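Local structure of DNA repair protein RAD2 (Saccharomyces cerevisiae, 4Q0W) at residues V28-W33 with P71-D76; A172-A177 with P320-D325. The protein cuts single-stranded DNA as a magnesium-dependent endonuclease and is essential for the incision step of excision repair of DNA damaged by UV light, bulky adducts or cross-links. All coordinates share one frame; numbering follows the deposited sequence.

Contact 1: V28-W33 with P71-D76. With nucleotides of chain C.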
loop_
_atom_site.group_PDB
_atom_site.type_symbol
_atom_site.label_atom_id
_atom_site.label_comp_id
_atom_site.label_asym_id
_atom_site.label_seq_id
_atom_site.Cartn_x
_atom_site.Cartn_y
_atom_site.Cartn_z
ATOM N N VAL A 28 -3.854 1.388 -35.027
ATOM C CA VAL A 28 -4.609 0.819 -33.912
ATOM C C VAL A 28 -3.912 -0.437 -33.426
ATOM O O VAL A 28 -3.743 -1.398 -34.188
ATOM C CB VAL A 28 -6.073 0.518 -34.298
ATOM C CG1 VAL A 28 -6.839 -0.056 -33.108
ATOM C CG2 VAL A 28 -6.745 1.795 -34.808
ATOM N N ASP A 29 -3.482 -0.415 -32.168
ATOM C CA ASP A 29 -2.833 -1.578 -31.564
ATOM C C ASP A 29 -3.932 -2.512 -31.078
ATOM O O ASP A 29 -4.515 -2.304 -30.014
ATOM C CB ASP A 29 -1.895 -1.143 -30.417
ATOM C CG ASP A 29 -1.430 -2.312 -29.544
ATOM O OD1 ASP A 29 -1.588 -3.487 -29.949
ATOM O OD2 ASP A 29 -0.898 -2.055 -28.439
ATOM N N ALA A 30 -4.219 -3.553 -31.853
ATOM C CA ALA A 30 -5.354 -4.405 -31.530
ATOM C C ALA A 30 -4.892 -5.748 -30.998
ATOM O O ALA A 30 -5.664 -6.704 -30.980
ATOM C CB ALA A 30 -6.235 -4.586 -32.754
ATOM N N SER A 31 -3.638 -5.793 -30.550
ATOM C CA SER A 31 -2.967 -7.032 -30.143
ATOM C C SER A 31 -3.651 -7.828 -29.019
ATOM O O SER A 31 -3.551 -9.056 -28.983
ATOM C CB SER A 31 -1.515 -6.726 -29.742
ATOM O OG SER A 31 -1.462 -5.830 -28.633
ATOM N N ILE A 32 -4.328 -7.149 -28.096
ATOM C CA ILE A 32 -4.968 -7.863 -26.987
ATOM C C ILE A 32 -6.496 -7.721 -26.944
ATOM O O ILE A 32 -7.142 -8.154 -25.985
ATOM C CB ILE A 32 -4.370 -7.480 -25.601
ATOM C CG1 ILE A 32 -4.679 -6.026 -25.254
ATOM C CG2 ILE A 32 -2.875 -7.753 -25.550
ATOM C CD1 ILE A 32 -4.617 -5.737 -23.769
ATOM N N TRP A 33 -7.073 -7.116 -27.977
ATOM C CA TRP A 33 -8.527 -6.937 -28.037
ATOM C C TRP A 33 -9.309 -8.256 -27.914
ATOM O O TRP A 33 -10.275 -8.347 -27.146
ATOM C CB TRP A 33 -8.926 -6.247 -29.344
ATOM C CG TRP A 33 -8.612 -4.783 -29.400
ATOM C CD1 TRP A 33 -7.698 -4.089 -28.632
ATOM C CD2 TRP A 33 -9.222 -3.822 -30.264
ATOM N NE1 TRP A 33 -7.710 -2.753 -28.985
ATOM C CE2 TRP A 33 -8.641 -2.565 -29.977
ATOM C CE3 TRP A 33 -10.213 -3.900 -31.254
ATOM C CZ2 TRP A 33 -9.017 -1.398 -30.646
ATOM C CZ3 TRP A 33 -10.586 -2.737 -31.915
ATOM C CH2 TRP A 33 -9.982 -1.504 -31.613
ATOM N N PRO A 71 -8.255 4.284 -39.611
ATOM C CA PRO A 71 -7.408 3.393 -38.812
ATOM C C PRO A 71 -6.573 2.442 -39.659
ATOM O O PRO A 71 -6.955 2.097 -40.773
ATOM C CB PRO A 71 -8.424 2.589 -37.989
ATOM C CG PRO A 71 -9.667 2.540 -38.841
ATOM C CD PRO A 71 -9.630 3.765 -39.761
ATOM N N VAL A 72 -5.419 2.045 -39.140
ATOM C CA VAL A 72 -4.780 0.840 -39.641
ATOM C C VAL A 72 -4.507 -0.087 -38.469
ATOM O O VAL A 72 -3.841 0.290 -37.503
ATOM C CB VAL A 72 -3.546 1.110 -40.553
ATOM C CG1 VAL A 72 -2.802 2.321 -40.117
ATOM C CG2 VAL A 72 -2.633 -0.124 -40.652
ATOM N N PHE A 73 -5.085 -1.279 -38.539
ATOM C CA PHE A 73 -5.026 -2.213 -37.431
ATOM C C PHE A 73 -3.703 -2.964 -37.438
ATOM O O PHE A 73 -3.219 -3.406 -38.489
ATOM C CB PHE A 73 -6.230 -3.174 -37.466
ATOM C CG PHE A 73 -7.452 -2.619 -36.788
ATOM C CD1 PHE A 73 -8.034 -1.433 -37.238
ATOM C CD2 PHE A 73 -8.012 -3.265 -35.697
ATOM C CE1 PHE A 73 -9.165 -0.901 -36.610
ATOM C CE2 PHE A 73 -9.148 -2.747 -35.060
ATOM C CZ PHE A 73 -9.720 -1.561 -35.516
ATOM N N VAL A 74 -3.111 -3.104 -36.258
ATOM C CA VAL A 74 -1.845 -3.824 -36.149
ATOM C C VAL A 74 -2.004 -4.985 -35.183
ATOM O O VAL A 74 -2.477 -4.797 -34.050
ATOM C CB VAL A 74 -0.692 -2.899 -35.695
ATOM C CG1 VAL A 74 0.624 -3.685 -35.628
ATOM C CG2 VAL A 74 -0.553 -1.731 -36.654
ATOM N N PHE A 75 -1.631 -6.180 -35.646
ATOM C CA PHE A 75 -1.680 -7.385 -34.823
ATOM C C PHE A 75 -0.272 -7.858 -34.437
ATOM O O PHE A 75 0.694 -7.563 -35.142
ATOM C CB PHE A 75 -2.430 -8.502 -35.567
ATOM C CG PHE A 75 -3.889 -8.192 -35.807
ATOM C CD1 PHE A 75 -4.291 -7.503 -36.945
ATOM C CD2 PHE A 75 -4.854 -8.568 -34.878
ATOM C CE1 PHE A 75 -5.635 -7.211 -37.167
ATOM C CE2 PHE A 75 -6.205 -8.278 -35.090
ATOM C CZ PHE A 75 -6.592 -7.597 -36.232
ATOM N N ASP A 76 -0.160 -8.576 -33.316
ATOM C CA ASP A 76 1.115 -9.182 -32.920
ATOM C C ASP A 76 1.507 -10.302 -33.876
ATOM O O ASP A 76 0.643 -11.059 -34.334
ATOM C CB ASP A 76 1.001 -9.814 -31.530
ATOM C CG ASP A 76 1.267 -8.837 -30.410
ATOM O OD1 ASP A 76 1.827 -7.745 -30.663
ATOM O OD2 ASP A 76 0.911 -9.172 -29.264
ATOM P P DT C 3 -1.986 -12.787 -20.202
ATOM O "O5'" DT C 3 -3.161 -12.016 -20.976
ATOM C "C5'" DT C 3 -2.928 -11.439 -22.262
ATOM C "C4'" DT C 3 -3.285 -9.965 -22.260
ATOM O "O4'" DT C 3 -4.695 -9.787 -22.020
ATOM C "C3'" DT C 3 -2.593 -9.182 -21.157
ATOM O "O3'" DT C 3 -1.471 -8.523 -21.718
ATOM C "C2'" DT C 3 -3.626 -8.184 -20.640
ATOM C "C1'" DT C 3 -4.910 -8.552 -21.364
ATOM N N1 DT C 3 -6.070 -8.752 -20.461
ATOM C C2 DT C 3 -7.032 -7.771 -20.364
ATOM O O2 DT C 3 -6.978 -6.721 -20.978
ATOM N N3 DT C 3 -8.071 -8.073 -19.522
ATOM C C4 DT C 3 -8.218 -9.235 -18.781
ATOM O O4 DT C 3 -9.183 -9.418 -18.040
ATOM C C5 DT C 3 -7.163 -10.211 -18.931
ATOM C C7 DT C 3 -7.220 -11.508 -18.182
ATOM C C6 DT C 3 -6.151 -9.931 -19.755
HETATM O O HOH W 1 -2.525 -9.696 -32.002
#
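F73 and V28 sit abreast on neighbouring parallel strands, joined by a beta-alpha-beta crossover of the Rossmann-like, PIN-type nuclease core, and the phenylalanine ring gathers much of what 28-33 brings. CG lies anti to the carbonyl carbon (chi1 -86°), on the face of the sheet that V28 shares. One ortho carbon, CD1, lies 4.0 Å from V28 CB; the other, CD2, meets A30 CB at 3.7 Å. CE1 is 4.0 Å from V28 CG2, while V28 CG1 stands over the ring centre in a CH-pi contact, 4.1 Å from the F73 centroid. At the far rim CZ and CE2 approach W33, F73 CE2 coming within 3.5 Å of W33 CZ3; the edge of F73 points to the indole face in an offset edge-to-face pair, planes at 84°. Alanine suits position 30, because its CB lies over the indole of W33 as well as near F73.

Between the backbones, hydrogen bonds run from V28 N to V72 O, V74 N to V28 O and A30 N to V74 O. Where the strand ends, D29 OD1 accepts from S31 N in an Asx turn and from S31 OG at 2.7 Å, a double grip on an aspartate that, like D76, is a probable magnesium ligand. OD1 of D76 is hydrogen-bonded to A172 N. The F73 face packs against helices 52-66 and 148-160, while V74 on the other face touches helix 172-181.

Contact 2: A172-A177 with P320-D325. With CA (calcium ion), chain E.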
loop_
_atom_site.group_PDB
_atom_site.type_symbol
_atom_site.label_atom_id
_atom_site.label_comp_id
_atom_site.label_asym_id
_atom_site.label_seq_id
_atom_site.Cartn_x
_atom_site.Cartn_y
_atom_site.Cartn_z
ATOM N N ALA A 172 3.118 -5.675 -31.650
ATOM C CA ALA A 172 2.311 -4.689 -32.367
ATOM C C ALA A 172 2.692 -3.244 -32.016
ATOM O O ALA A 172 2.781 -2.397 -32.909
ATOM C CB ALA A 172 0.839 -4.939 -32.117
ATOM N N GLU A 173 2.926 -2.970 -30.732
ATOM C CA GLU A 173 3.251 -1.613 -30.287
ATOM C C GLU A 173 4.528 -1.112 -30.938
ATOM O O GLU A 173 4.629 0.062 -31.288
ATOM C CB GLU A 173 3.426 -1.527 -28.761
ATOM C CG GLU A 173 2.428 -2.307 -27.956
ATOM C CD GLU A 173 2.964 -3.664 -27.571
ATOM O OE1 GLU A 173 2.632 -4.657 -28.258
ATOM O OE2 GLU A 173 3.731 -3.731 -26.586
ATOM N N ALA A 174 5.513 -1.998 -31.076
ATOM C CA ALA A 174 6.759 -1.621 -31.738
ATOM C C ALA A 174 6.481 -1.243 -33.186
ATOM O O ALA A 174 6.972 -0.230 -33.685
ATOM C CB ALA A 174 7.790 -2.748 -31.660
ATOM N N GLN A 175 5.691 -2.065 -33.862
ATOM C CA GLN A 175 5.348 -1.783 -35.255
ATOM C C GLN A 175 4.557 -0.480 -35.372
ATOM O O GLN A 175 4.771 0.297 -36.309
ATOM C CB GLN A 175 4.562 -2.938 -35.864
ATOM C CG GLN A 175 4.217 -2.728 -37.346
ATOM C CD GLN A 175 5.438 -2.868 -38.235
ATOM O OE1 GLN A 175 6.114 -3.903 -38.216
ATOM N NE2 GLN A 175 5.738 -1.827 -39.004
ATOM N N CYS A 176 3.661 -0.217 -34.417
ATOM C CA CYS A 176 2.916 1.053 -34.431
ATOM C C CYS A 176 3.869 2.250 -34.376
ATOM O O CYS A 176 3.732 3.200 -35.150
ATOM C CB CYS A 176 1.911 1.134 -33.274
ATOM S SG CYS A 176 0.484 -0.005 -33.410
ATOM N N ALA A 177 4.842 2.192 -33.469
ATOM C CA ALA A 177 5.823 3.279 -33.335
ATOM C C ALA A 177 6.571 3.502 -34.651
ATOM O O ALA A 177 6.859 4.643 -35.039
ATOM C CB ALA A 177 6.808 2.973 -32.195
ATOM N N PRO A 320 13.653 -3.149 -32.066
ATOM C CA PRO A 320 12.713 -4.265 -32.182
ATOM C C PRO A 320 12.615 -4.744 -33.633
ATOM O O PRO A 320 12.973 -4.035 -34.574
ATOM C CB PRO A 320 11.383 -3.640 -31.753
ATOM C CG PRO A 320 11.510 -2.193 -32.187
ATOM C CD PRO A 320 12.965 -1.850 -31.930
ATOM N N GLU A 321 12.131 -5.959 -33.805
ATOM C CA GLU A 321 11.937 -6.503 -35.132
ATOM C C GLU A 321 10.638 -5.907 -35.666
ATOM O O GLU A 321 9.559 -6.281 -35.210
ATOM C CB GLU A 321 11.822 -8.018 -35.010
ATOM C CG GLU A 321 12.099 -8.814 -36.262
ATOM C CD GLU A 321 12.003 -10.308 -35.999
ATOM O OE1 GLU A 321 12.570 -10.767 -34.975
ATOM O OE2 GLU A 321 11.348 -11.013 -36.801
ATOM N N VAL A 322 10.743 -4.958 -36.594
ATOM C CA VAL A 322 9.563 -4.338 -37.207
ATOM C C VAL A 322 9.697 -4.345 -38.731
ATOM O O VAL A 322 10.798 -4.499 -39.260
ATOM C CB VAL A 322 9.337 -2.869 -36.727
ATOM C CG1 VAL A 322 9.032 -2.811 -35.229
ATOM C CG2 VAL A 322 10.543 -1.987 -37.069
ATOM N N ASP A 323 8.575 -4.181 -39.428
ATOM C CA ASP A 323 8.588 -4.007 -40.876
ATOM C C ASP A 323 8.869 -2.539 -41.215
ATOM O O ASP A 323 8.186 -1.637 -40.714
ATOM C CB ASP A 323 7.241 -4.445 -41.457
ATOM C CG ASP A 323 7.195 -4.346 -42.973
ATOM O OD1 ASP A 323 8.065 -3.668 -43.561
ATOM O OD2 ASP A 323 6.275 -4.940 -43.569
ATOM N N HIS A 324 9.877 -2.299 -42.056
ATOM C CA HIS A 324 10.324 -0.936 -42.356
ATOM C C HIS A 324 9.755 -0.387 -43.667
ATOM O O HIS A 324 10.103 0.721 -44.088
ATOM C CB HIS A 324 11.852 -0.878 -42.392
ATOM C CG HIS A 324 12.496 -1.296 -41.111
ATOM N ND1 HIS A 324 12.800 -0.403 -40.105
ATOM C CD2 HIS A 324 12.881 -2.514 -40.661
ATOM C CE1 HIS A 324 13.349 -1.053 -39.094
ATOM N NE2 HIS A 324 13.411 -2.336 -39.406
ATOM N N ASP A 325 8.886 -1.170 -44.300
ATOM C CA ASP A 325 8.222 -0.791 -45.555
ATOM C C ASP A 325 7.615 0.618 -45.484
ATOM O O ASP A 325 6.918 0.962 -44.527
ATOM C CB ASP A 325 7.147 -1.837 -45.874
ATOM C CG ASP A 325 6.426 -1.579 -47.192
ATOM O OD1 ASP A 325 6.747 -0.607 -47.905
ATOM O OD2 ASP A 325 5.530 -2.379 -47.518
HETATM CA CA CA E . 4.080 -4.928 -24.753
HETATM O O HOH W 2 2.727 -5.600 -22.802
HETATM O O HOH W 3 2.053 -6.153 -24.903
#
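Q175 reaches from helix 172-181 to D323, where its side-chain amide pairs through two hydrogen bonds with the backbone N-H and C=O of that one residue, joining a helix of the I-domain to the loop that follows helix 311-318. Its CG is anti to the backbone N (chi1 -178°), and a bend at chi2 places CD beside the loop. Both polar atoms of the amide, OE1 and NE2, are engaged by one residue: D323 N donates to Q175 OE1 at 2.8 Å, and Q175 NE2 donates to D323 O at 3.0 Å. Both bonds are nearly straight and lie on carbonyl lone pairs, with D323 O only 4° out of the Q175 amide plane, and together they fix the rotation of the amide. Glutamine fits because it carries an acceptor and a donor side by side; an alanine here would probably leave D323 N and O without these mates and loosen the hold of the loop on the helix.

The D323 carboxylate stands almost perpendicular to that amide, the planes 88° apart, and turns to its own chain, where OD1 accepts from D325 N in an Asx turn. Earlier in the loop, P320 and V322 pack against A174, whose methyl is small enough to let the chain come close: its CB meets P320 CB at 3.7 Å and V322 CG1 at 3.8 Å. E173, one residue earlier in the helix, touches none of this loop and serves the metal site shared with D194. Its bent chain brings OE2 to 2.2 Å from the calcium ion, which also holds two waters.

In the fold
From the N terminus, the chain runs through strand 25-29, then helices 33-40 and 52-66, and returns on strand 70-75; contact 1 closes this crossover within the N-domain. Only later does the chain enter helix 172-181 of the I-domain, and contact 2 closes a much longer excursion, about half helical, when the loop after helix 311-318 comes back to it. The two loops follow in series, neither nesting nor crossing. They nevertheless meet in space, where D29 packs on A172 and E173. Helix 172-181 thus lies between the sheet of contact 1 and the loop of contact 2, and brings E173, which binds calcium with D194, close to the probable metal ligands D29 and D76.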